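Local coordinates for protein adenosine kinase (Sinorhizobium meliloti, PDB 3UBO) that probably transfers phosphate to adenosine, and is found here with both adenosine and ADP bound, at residues Gly159-Trp162 against Arg166-Asp169; Ala244-Thr247 against Ser253-Val256; Ser50-Ala55 against Met118-Glu123; Asp95-Ala98 against Phe103-Lys106. One frame throughout, in Å; residues are numbered along the deposited sequence.

Interaction 1: Gly159-Trp162 against Arg166-Asp169; sequences GYLW and RAKD. With ADN (adenosine), chain C.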
loop_
_atom_site.group_PDB
_atom_site.type_symbol
_atom_site.label_atom_id
_atom_site.label_comp_id
_atom_site.label_asym_id
_atom_site.label_seq_id
_atom_site.Cartn_x
_atom_site.Cartn_y
_atom_site.Cartn_z
ATOM N N GLY A 159 24.106 -8.213 0.669
ATOM C CA GLY A 159 24.824 -8.747 -0.477
ATOM C C GLY A 159 24.339 -8.057 -1.762
ATOM O O GLY A 159 25.111 -7.794 -2.707
ATOM N N TYR A 160 23.044 -7.716 -1.774
ATOM C CA TYR A 160 22.374 -7.098 -2.927
ATOM C C TYR A 160 23.108 -5.869 -3.471
ATOM O O TYR A 160 22.739 -5.353 -4.533
ATOM C CB TYR A 160 20.945 -6.640 -2.559
ATOM C CG TYR A 160 19.869 -7.693 -2.668
ATOM C CD1 TYR A 160 18.767 -7.675 -1.804
ATOM C CD2 TYR A 160 19.949 -8.704 -3.604
ATOM C CE1 TYR A 160 17.792 -8.653 -1.846
ATOM C CE2 TYR A 160 18.965 -9.677 -3.658
ATOM C CZ TYR A 160 17.886 -9.645 -2.770
ATOM O OH TYR A 160 16.891 -10.593 -2.831
ATOM N N LEU A 161 24.085 -5.390 -2.687
ATOM C CA LEU A 161 24.769 -4.114 -2.852
ATOM C C LEU A 161 25.980 -4.328 -3.719
ATOM O O LEU A 161 26.615 -3.390 -4.163
ATOM C CB LEU A 161 25.251 -3.585 -1.515
ATOM C CG LEU A 161 24.302 -2.692 -0.723
ATOM C CD1 LEU A 161 25.058 -2.026 0.420
ATOM C CD2 LEU A 161 23.608 -1.643 -1.573
ATOM N N TRP A 162 26.315 -5.583 -3.939
ATOM C CA TRP A 162 27.348 -5.857 -4.909
ATOM C C TRP A 162 26.973 -5.433 -6.336
ATOM O O TRP A 162 27.847 -4.942 -7.072
ATOM C CB TRP A 162 27.954 -7.270 -4.750
ATOM C CG TRP A 162 29.087 -7.126 -3.786
ATOM C CD1 TRP A 162 30.412 -7.431 -4.005
ATOM C CD2 TRP A 162 29.031 -6.472 -2.487
ATOM N NE1 TRP A 162 31.176 -7.037 -2.909
ATOM C CE2 TRP A 162 30.362 -6.450 -1.969
ATOM C CE3 TRP A 162 27.986 -5.895 -1.717
ATOM C CZ2 TRP A 162 30.677 -5.891 -0.706
ATOM C CZ3 TRP A 162 28.297 -5.325 -0.463
ATOM C CH2 TRP A 162 29.642 -5.345 0.035
ATOM N N ARG A 166 29.536 1.030 -7.080
ATOM C CA ARG A 166 30.370 1.555 -6.027
ATOM C C ARG A 166 29.772 1.470 -4.632
ATOM O O ARG A 166 30.046 2.325 -3.768
ATOM C CB ARG A 166 30.628 3.026 -6.316
ATOM C CG ARG A 166 31.021 3.285 -7.741
ATOM C CD ARG A 166 30.601 4.634 -8.086
ATOM N NE ARG A 166 31.055 5.651 -7.122
ATOM C CZ ARG A 166 30.211 6.450 -6.453
ATOM N NH1 ARG A 166 28.895 6.290 -6.662
ATOM N NH2 ARG A 166 30.653 7.396 -5.604
ATOM N N ALA A 167 28.970 0.451 -4.382
ATOM C CA ALA A 167 28.436 0.315 -3.051
ATOM C C ALA A 167 29.435 -0.433 -2.173
ATOM O O ALA A 167 29.706 0.056 -1.090
ATOM C CB ALA A 167 27.041 -0.313 -3.032
ATOM N N LYS A 168 29.975 -1.579 -2.628
ATOM C CA LYS A 168 31.152 -2.223 -2.011
ATOM C C LYS A 168 32.235 -1.217 -1.426
ATOM O O LYS A 168 32.838 -1.498 -0.376
ATOM C CB LYS A 168 31.794 -3.225 -3.002
ATOM C CG LYS A 168 32.453 -2.585 -4.281
ATOM C CD LYS A 168 32.328 -3.521 -5.514
ATOM C CE LYS A 168 33.588 -4.377 -5.824
ATOM N NZ LYS A 168 33.364 -5.839 -6.295
ATOM N N ASP A 169 32.457 -0.063 -2.065
ATOM C CA ASP A 169 33.420 0.939 -1.531
ATOM C C ASP A 169 32.804 1.880 -0.471
ATOM O O ASP A 169 33.524 2.613 0.218
ATOM C CB ASP A 169 34.126 1.831 -2.623
ATOM C CG ASP A 169 34.504 1.047 -3.895
ATOM O OD1 ASP A 169 34.966 -0.124 -3.808
ATOM O OD2 ASP A 169 34.294 1.608 -5.006
HETATM O "O5'" ADN C . 13.336 -9.569 0.752
HETATM C "C5'" ADN C . 12.273 -8.556 0.903
HETATM C "C4'" ADN C . 12.563 -7.203 0.166
HETATM O "O4'" ADN C . 13.543 -7.320 -0.872
HETATM C "C3'" ADN C . 11.480 -6.181 -0.465
HETATM O "O3'" ADN C . 10.650 -5.325 0.282
HETATM C "C2'" ADN C . 12.320 -5.432 -1.553
HETATM O "O2'" ADN C . 12.253 -3.990 -1.523
HETATM C "C1'" ADN C . 13.656 -6.024 -1.344
HETATM N N9 ADN C . 14.435 -6.083 -2.619
HETATM C C8 ADN C . 14.137 -6.660 -3.887
HETATM N N7 ADN C . 15.275 -6.573 -4.733
HETATM C C5 ADN C . 16.280 -5.948 -3.971
HETATM C C6 ADN C . 17.616 -5.569 -4.276
HETATM N N6 ADN C . 18.211 -5.843 -5.556
HETATM N N1 ADN C . 18.389 -4.930 -3.239
HETATM C C2 ADN C . 17.815 -4.686 -1.950
HETATM N N3 ADN C . 16.489 -5.048 -1.605
HETATM C C4 ADN C . 15.747 -5.657 -2.645
HETATM O O HOH W 1 29.150 -2.418 -5.254
#
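A water joins Leu161 to Lys168: it sits 2.9 Å from Leu161 O, which can only accept, and takes the N-H of Lys168 N at 2.9 Å. It thereby spans a gap that the two backbones do not close directly, and serves an amide near the start of helix 168-179. Beside the water, Leu161 CD2 lies 4.0 Å from Ala167 CB, a short methyl that lets the two chains come close. Trp162 and Lys168 make the wider contact, their side chains crossing at about a right angle. Lys168 CB sits over one face of the indole, 4.0 Å from the centroid of the Trp162 six-membered ring, a CH-pi contact made by the root of the lysine while its amine runs on to a long, weak ion pair with Glu201. Tyr198 and Phe202 add edge-to-face contacts to the same indole.

Tyr160 faces the other way, into the adenosine pocket. With CG anti to its own carbonyl carbon (chi1 -85°), its ring lies against the adenine, whose C6 is 3.4 Å above the ring plane and offset toward the rim. Its backbone is held by Ser190 and by Asn13, which also bonds the ligand. A serine in place of this tyrosine would probably leave one face of the adenine without its aromatic cover and the base freer to shift. The turn from strand 152-158 thus presents an aromatic surface to the nucleoside on one side, while water and apolar groups fasten its other side to the following helix.

Interaction 2: Ala244-Thr247 against Ser253-Val256; sequences AAVT and SVVV. With ADP (adenosine-5'-diphosphate), chain D.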
loop_
_atom_site.group_PDB
_atom_site.type_symbol
_atom_site.label_atom_id
_atom_site.label_comp_id
_atom_site.label_asym_id
_atom_site.label_seq_id
_atom_site.Cartn_x
_atom_site.Cartn_y
_atom_site.Cartn_z
ATOM N N ALA A 244 26.517 -16.700 12.808
ATOM C CA ALA A 244 25.764 -16.887 11.571
ATOM C C ALA A 244 24.333 -17.542 11.751
ATOM O O ALA A 244 24.188 -18.748 11.969
ATOM C CB ALA A 244 26.605 -17.672 10.597
ATOM N N ALA A 245 23.297 -16.711 11.636
ATOM C CA ALA A 245 21.898 -17.128 11.653
ATOM C C ALA A 245 21.352 -17.600 10.269
ATOM O O ALA A 245 21.542 -16.912 9.256
ATOM C CB ALA A 245 21.045 -15.987 12.218
ATOM N N VAL A 246 20.671 -18.756 10.240
ATOM C CA VAL A 246 20.123 -19.286 8.996
ATOM C C VAL A 246 18.605 -19.545 9.037
ATOM O O VAL A 246 18.136 -20.425 9.765
ATOM C CB VAL A 246 20.883 -20.544 8.588
ATOM C CG1 VAL A 246 20.192 -21.249 7.448
ATOM C CG2 VAL A 246 22.274 -20.152 8.214
ATOM N N THR A 247 17.823 -18.802 8.248
ATOM C CA THR A 247 16.372 -19.018 8.223
ATOM C C THR A 247 15.956 -20.304 7.490
ATOM O O THR A 247 16.465 -20.652 6.439
ATOM C CB THR A 247 15.599 -17.759 7.723
ATOM O OG1 THR A 247 16.043 -17.409 6.405
ATOM C CG2 THR A 247 15.775 -16.557 8.667
ATOM N N SER A 253 14.488 -21.362 12.658
ATOM C CA SER A 253 15.901 -20.936 12.449
ATOM C C SER A 253 16.950 -21.913 13.007
ATOM O O SER A 253 16.647 -22.706 13.888
ATOM C CB SER A 253 16.154 -19.533 13.047
ATOM O OG SER A 253 16.577 -19.629 14.407
ATOM N N VAL A 254 18.184 -21.845 12.503
ATOM C CA VAL A 254 19.317 -22.516 13.147
ATOM C C VAL A 254 20.552 -21.628 13.205
ATOM O O VAL A 254 21.306 -21.545 12.230
ATOM C CB VAL A 254 19.697 -23.854 12.475
ATOM C CG1 VAL A 254 19.898 -23.684 10.996
ATOM C CG2 VAL A 254 20.926 -24.446 13.154
ATOM N N VAL A 255 20.773 -20.956 14.334
ATOM C CA VAL A 255 21.979 -20.155 14.519
ATOM C C VAL A 255 23.248 -20.998 14.778
ATOM O O VAL A 255 23.207 -22.026 15.358
ATOM C CB VAL A 255 21.751 -19.097 15.598
ATOM C CG1 VAL A 255 22.975 -18.155 15.745
ATOM C CG2 VAL A 255 20.534 -18.279 15.247
ATOM N N VAL A 256 24.394 -20.548 14.309
ATOM C CA VAL A 256 25.621 -21.348 14.354
ATOM C C VAL A 256 26.819 -20.510 14.903
ATOM O O VAL A 256 27.015 -19.356 14.486
ATOM C CB VAL A 256 25.900 -21.966 12.951
ATOM C CG1 VAL A 256 27.350 -22.124 12.709
ATOM C CG2 VAL A 256 25.161 -23.296 12.803
HETATM P PB ADP D . 13.540 -16.022 3.070
HETATM O O1B ADP D . 13.740 -16.423 1.472
HETATM O O2B ADP D . 14.815 -15.226 3.814
HETATM O O3B ADP D . 12.313 -15.204 3.259
HETATM P PA ADP D . 12.811 -18.417 4.890
HETATM O O1A ADP D . 12.102 -19.668 4.086
HETATM O O2A ADP D . 13.905 -18.924 5.719
HETATM O O3A ADP D . 13.389 -17.628 3.513
HETATM O "O5'" ADP D . 11.806 -17.529 5.901
HETATM C "C5'" ADP D . 12.348 -16.477 6.691
HETATM C "C4'" ADP D . 11.694 -16.396 8.110
HETATM O "O4'" ADP D . 10.257 -15.957 8.203
HETATM C "C3'" ADP D . 11.649 -17.753 8.993
HETATM O "O3'" ADP D . 12.843 -18.285 9.538
HETATM C "C2'" ADP D . 10.383 -17.650 9.834
HETATM O "O2'" ADP D . 10.418 -17.101 11.160
HETATM C "C1'" ADP D . 9.483 -16.999 8.823
HETATM N N9 ADP D . 8.836 -17.955 7.872
HETATM C C8 ADP D . 9.172 -18.232 6.565
HETATM N N7 ADP D . 8.258 -19.231 6.025
HETATM C C5 ADP D . 7.349 -19.584 7.063
HETATM C C6 ADP D . 6.201 -20.511 7.106
HETATM N N6 ADP D . 5.811 -21.256 5.893
HETATM N N1 ADP D . 5.474 -20.623 8.250
HETATM C C2 ADP D . 5.794 -19.863 9.389
HETATM N N3 ADP D . 6.922 -18.963 9.373
HETATM C C4 ADP D . 7.668 -18.823 8.206
#
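Backbone hydrogen bonds pair Ala244 with Val256 and Val246 with Val254 in antiparallel fashion. Ala244 N donates to Val256 O at 3.2 Å, and the return bond from Val256 N to Ala244 O measures 3.0 Å. Farther along, Val254 N reaches Val246 O at 3.1 Å in a nearly straight bond (164°), whereas its counterpart from Val246 N to Val254 O is weak at 3.5 Å. Strand 246-247 ends the parallel sheet, so this partner, which also pairs with strand 260-264, continues the pairing past that edge in the antiparallel sense.

Apolar contacts divide between two faces. Ala245 CB meets Val255 CG2 at 3.8 Å, and both side chains pack on Phe286 of helix 278-290. On the other face, Val254 turns CG1 between its backbone N and carbonyl carbon (chi1 52°), bringing it 4.1 Å from Val246 CB; Ala244, Val246 and Val256 there lie against helix 230-240. Small and beta-branched residues suit strands pressed between helices, filling space without long, flexible chains.

Contact with the nucleotide comes at the end of the first strand, where Thr247 belongs to the ADP pocket. Its hydroxyl lies near the alpha-phosphate, but the bond there is weak and doubtful, Ala216 O being another possible acceptor. Chemically, the pairing satisfies buried amides and carbonyls between apolar surfaces, leaving a polar threonine where the strand meets a charged ligand.

Interaction 3: Ser50-Ala55 against Met118-Glu123; sequences SRMGPA and MIFVTE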
loop_
_atom_site.group_PDB
_atom_site.type_symbol
_atom_site.label_atom_id
_atom_site.label_comp_id
_atom_site.label_asym_id
_atom_site.label_seq_id
_atom_site.Cartn_x
_atom_site.Cartn_y
_atom_site.Cartn_z
ATOM N N SER A 50 3.145 -2.822 -17.180
ATOM C CA SER A 50 2.012 -2.741 -18.076
ATOM C C SER A 50 1.264 -4.064 -18.061
ATOM O O SER A 50 0.016 -4.074 -17.959
ATOM C CB SER A 50 2.498 -2.405 -19.469
ATOM O OG SER A 50 3.022 -3.570 -20.078
ATOM N N ARG A 51 1.998 -5.179 -18.088
ATOM C CA ARG A 51 1.370 -6.505 -17.883
ATOM C C ARG A 51 0.900 -6.873 -16.485
ATOM O O ARG A 51 0.409 -7.977 -16.257
ATOM C CB ARG A 51 2.264 -7.593 -18.382
ATOM C CG ARG A 51 2.848 -7.161 -19.647
ATOM C CD ARG A 51 3.455 -8.345 -20.322
ATOM N NE ARG A 51 4.029 -8.037 -21.647
ATOM C CZ ARG A 51 4.737 -8.943 -22.310
ATOM N NH1 ARG A 51 4.938 -10.124 -21.741
ATOM N NH2 ARG A 51 5.270 -8.678 -23.498
HETATM N N MSE A 52 1.012 -5.953 -15.542
HETATM C CA MSE A 52 0.707 -6.298 -14.156
HETATM C C MSE A 52 -0.696 -5.847 -13.789
HETATM O O MSE A 52 -1.111 -4.781 -14.245
HETATM C CB MSE A 52 1.712 -5.605 -13.263
HETATM C CG MSE A 52 1.671 -6.035 -11.775
HETATM SE SE MSE A 52 3.125 -5.143 -10.618
HETATM C CE MSE A 52 2.112 -3.637 -10.071
ATOM N N GLY A 53 -1.416 -6.610 -12.963
ATOM C CA GLY A 53 -2.678 -6.119 -12.471
ATOM C C GLY A 53 -2.544 -4.852 -11.627
ATOM O O GLY A 53 -1.475 -4.375 -11.364
ATOM N N PRO A 54 -3.670 -4.305 -11.166
ATOM C CA PRO A 54 -3.502 -3.228 -10.169
ATOM C C PRO A 54 -2.614 -3.596 -8.965
ATOM O O PRO A 54 -2.634 -4.717 -8.468
ATOM C CB PRO A 54 -4.914 -2.852 -9.741
ATOM C CG PRO A 54 -5.847 -3.782 -10.549
ATOM C CD PRO A 54 -5.044 -4.795 -11.294
ATOM N N ALA A 55 -1.769 -2.647 -8.556
ATOM C CA ALA A 55 -0.774 -2.986 -7.575
ATOM C C ALA A 55 -1.000 -2.100 -6.409
ATOM O O ALA A 55 -1.908 -1.232 -6.424
ATOM C CB ALA A 55 0.546 -2.800 -8.092
HETATM N N MSE A 118 9.218 -4.733 -8.994
HETATM C CA MSE A 118 7.932 -5.279 -9.448
HETATM C C MSE A 118 7.815 -6.578 -8.765
HETATM O O MSE A 118 8.468 -7.531 -9.179
HETATM C CB MSE A 118 7.939 -5.622 -10.952
HETATM C CG MSE A 118 7.954 -4.512 -12.013
HETATM SE SE MSE A 118 7.273 -2.706 -11.571
HETATM C CE MSE A 118 5.843 -3.391 -10.455
ATOM N N ILE A 119 6.989 -6.636 -7.723
ATOM C CA ILE A 119 6.879 -7.859 -6.940
ATOM C C ILE A 119 5.574 -8.617 -7.172
ATOM O O ILE A 119 4.502 -8.146 -6.798
ATOM C CB ILE A 119 7.097 -7.594 -5.419
ATOM C CG1 ILE A 119 8.483 -6.959 -5.161
ATOM C CG2 ILE A 119 6.867 -8.872 -4.602
ATOM C CD1 ILE A 119 8.840 -6.658 -3.690
ATOM N N PHE A 120 5.709 -9.801 -7.759
ATOM C CA PHE A 120 4.609 -10.692 -8.035
ATOM C C PHE A 120 4.451 -11.825 -7.019
ATOM O O PHE A 120 5.281 -12.730 -6.968
ATOM C CB PHE A 120 4.739 -11.285 -9.447
ATOM C CG PHE A 120 4.735 -10.233 -10.548
ATOM C CD1 PHE A 120 3.537 -9.591 -10.915
ATOM C CD2 PHE A 120 5.921 -9.900 -11.219
ATOM C CE1 PHE A 120 3.533 -8.608 -11.929
ATOM C CE2 PHE A 120 5.958 -8.935 -12.217
ATOM C CZ PHE A 120 4.772 -8.241 -12.573
ATOM N N VAL A 121 3.356 -11.801 -6.253
ATOM C CA VAL A 121 3.089 -12.801 -5.247
ATOM C C VAL A 121 2.212 -13.945 -5.791
ATOM O O VAL A 121 1.136 -13.715 -6.296
ATOM C CB VAL A 121 2.434 -12.157 -4.005
ATOM C CG1 VAL A 121 2.462 -13.122 -2.818
ATOM C CG2 VAL A 121 3.144 -10.892 -3.615
ATOM N N THR A 122 2.655 -15.186 -5.682
ATOM C CA THR A 122 1.795 -16.283 -6.085
ATOM C C THR A 122 0.883 -16.808 -4.994
ATOM O O THR A 122 0.868 -16.286 -3.882
ATOM C CB THR A 122 2.582 -17.395 -6.784
ATOM O OG1 THR A 122 3.832 -17.628 -6.112
ATOM C CG2 THR A 122 2.838 -16.956 -8.219
ATOM N N GLU A 123 0.072 -17.809 -5.303
ATOM C CA GLU A 123 -0.974 -18.223 -4.333
ATOM C C GLU A 123 -0.315 -18.772 -3.046
ATOM O O GLU A 123 -0.826 -18.607 -1.949
ATOM C CB GLU A 123 -1.992 -19.204 -4.946
#
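Met52, modelled as selenomethionine, is the residue of segment 50-55 that reaches strand 116-121, meeting Phe120 and Met118 there. Its CG stands anti to the backbone N (chi1 -171°) and the chain runs straight on to SE, which carries the side chain along Phe120 and its selenium to Met118. Near its root, Met52 CB is 3.8 Å from Phe120 CE1. The selenium follows, 4.5 Å from the centroid of the Phe120 ring and well away from its normal (44°), an oblique Met-aromatic contact. The bent chain of Met118, also selenomethionine, brings its methyl round beside the Met52 selenium. Long, unbranched and polarisable, methionine suits a place where one side chain must touch both a ring and another thioether.

The strand belongs to the mixed five-stranded sheet, consistent with the lid of ribokinase-like kinases, and Ile18 of the adjoining strand 16-21 also touches both methionines. Phe120 reaches beyond Met52 to Phe26, Leu27 and Ile32; a serine in its place would probably leave the Met52 selenium without its aromatic neighbour and open a gap beside Leu27. Past Met52 the segment turns to the second subunit: Met52 O receives a weak bond from His94 of that chain, Pro54 packs on its Gln99, and Ala55 N donates to its Asp95.

Interaction 4: Asp95-Ala98 against Phe103-Lys106; sequences DIRA and FQTK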
loop_
_atom_site.group_PDB
_atom_site.type_symbol
_atom_site.label_atom_id
_atom_site.label_comp_id
_atom_site.label_asym_id
_atom_site.label_seq_id
_atom_site.Cartn_x
_atom_site.Cartn_y
_atom_site.Cartn_z
ATOM N N ASP A 95 8.779 7.105 4.814
ATOM C CA ASP A 95 8.310 5.842 5.429
ATOM C C ASP A 95 9.345 5.360 6.424
ATOM O O ASP A 95 9.017 4.986 7.533
ATOM C CB ASP A 95 8.015 4.689 4.416
ATOM C CG ASP A 95 6.717 4.885 3.653
ATOM O OD1 ASP A 95 5.846 5.700 4.048
ATOM O OD2 ASP A 95 6.553 4.223 2.620
ATOM N N ILE A 96 10.587 5.312 6.020
ATOM C CA ILE A 96 11.634 4.966 6.968
ATOM C C ILE A 96 11.793 5.958 8.177
ATOM O O ILE A 96 12.071 5.531 9.302
ATOM C CB ILE A 96 12.988 4.819 6.256
ATOM C CG1 ILE A 96 13.946 4.087 7.161
ATOM C CG2 ILE A 96 13.426 6.127 5.787
ATOM C CD1 ILE A 96 13.683 2.684 7.226
ATOM N N ARG A 97 11.616 7.256 7.948
ATOM C CA ARG A 97 11.569 8.195 9.058
ATOM C C ARG A 97 10.393 8.038 10.032
ATOM O O ARG A 97 10.549 8.131 11.271
ATOM C CB ARG A 97 11.649 9.612 8.577
ATOM C CG ARG A 97 13.099 9.986 8.203
ATOM C CD ARG A 97 13.194 11.442 7.792
ATOM N NE ARG A 97 14.406 11.686 7.069
ATOM C CZ ARG A 97 14.595 12.776 6.327
ATOM N NH1 ARG A 97 13.652 13.711 6.234
ATOM N NH2 ARG A 97 15.734 12.956 5.701
ATOM N N ALA A 98 9.215 7.784 9.497
ATOM C CA ALA A 98 8.103 7.667 10.379
ATOM C C ALA A 98 8.239 6.369 11.221
ATOM O O ALA A 98 7.561 6.221 12.258
ATOM C CB ALA A 98 6.827 7.737 9.596
ATOM N N PHE A 103 17.543 8.771 9.014
ATOM C CA PHE A 103 17.760 8.736 7.563
ATOM C C PHE A 103 18.037 10.134 7.020
ATOM O O PHE A 103 17.123 10.968 6.975
ATOM C CB PHE A 103 16.527 8.207 6.851
ATOM C CG PHE A 103 16.746 8.040 5.384
ATOM C CD1 PHE A 103 17.709 7.134 4.927
ATOM C CD2 PHE A 103 16.000 8.778 4.453
ATOM C CE1 PHE A 103 17.902 6.947 3.574
ATOM C CE2 PHE A 103 16.211 8.597 3.115
ATOM C CZ PHE A 103 17.157 7.679 2.669
ATOM N N GLN A 104 19.285 10.377 6.609
ATOM C CA GLN A 104 19.769 11.727 6.314
ATOM C C GLN A 104 20.479 11.721 4.971
ATOM O O GLN A 104 20.608 12.769 4.346
ATOM C CB GLN A 104 20.667 12.235 7.445
ATOM C CG GLN A 104 19.859 12.693 8.635
ATOM C CD GLN A 104 18.798 13.747 8.236
ATOM O OE1 GLN A 104 19.129 14.682 7.473
ATOM N NE2 GLN A 104 17.532 13.608 8.720
ATOM N N THR A 105 20.913 10.540 4.517
ATOM C CA THR A 105 21.453 10.395 3.160
ATOM C C THR A 105 20.871 11.349 2.092
ATOM O O THR A 105 19.654 11.556 2.046
ATOM C CB THR A 105 21.446 8.969 2.669
ATOM O OG1 THR A 105 22.423 8.259 3.429
ATOM C CG2 THR A 105 21.877 8.972 1.228
ATOM N N LYS A 106 21.762 11.977 1.293
ATOM C CA LYS A 106 21.360 12.997 0.318
ATOM C C LYS A 106 20.734 12.396 -0.954
ATOM O O LYS A 106 21.244 11.435 -1.511
ATOM C CB LYS A 106 22.547 13.864 -0.035
ATOM C CG LYS A 106 22.180 15.268 -0.600
ATOM C CD LYS A 106 23.206 15.822 -1.662
ATOM C CE LYS A 106 23.401 17.394 -1.534
ATOM N NZ LYS A 106 23.441 17.888 -0.085
#
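Leaving the helix with CG anti to its carbonyl carbon (chi1 -77°) and then extended as far as NE, Arg97 carries its guanidinium across to the carbonyl of Phe103. Phe103 in turn holds CG anti to the backbone N (chi1 -175°), which sends its ring toward Ile96. The arginine grips one oxygen side-on with two nitrogens: Arg97 NE lies 2.8 Å and Arg97 NH2 2.7 Å from Phe103 O. Both bonds are bent, as sharing a single acceptor requires; NE lies in the carbonyl plane and NH2 is tilted from it.

Gln104 lays its amide over a guanidinium face, with Gln104 NE2 3.6 Å from Arg97 NH2; the two flat groups lie nearly parallel, their planes 9° apart, without a hydrogen bond between the nitrogens. On the apolar side, Ile96 CG2 touches Phe103 CG at 3.9 Å, the branched aliphatic meeting the ring obliquely in the buried part.

The segments are the end of helix 87-98 and the exit from strand 102-103 in a beta-alpha-beta crossover of the parallel sheet. The double grip would tend to fix the guanidinium's rotation and probably polarises the Phe103 carbonyl, setting an exposed polar grip alongside a buried apolar contact.

In the fold
Interaction 1 follows a strand of the large parallel sheet and interaction 2 lies at that sheet's edge; each brings a residue to a ligand, Tyr160 to adenosine and Thr247 to ADP, and their centres are 23 Å apart. Interaction 3 sets a loop against the five-stranded sheet, about 28 Å from interaction 1 between centres, yet the Met118 side chain comes within about 9 Å of adenosine. Interaction 4, nested in the loop that interaction 3 closes, has the Ile96 side chain about 11 Å from adenosine. Interactions 3 and 4 lie 27 Å apart by centres within one chain, but meet across the dimer, where Asp95 of one subunit bonds Ala55 N of the other.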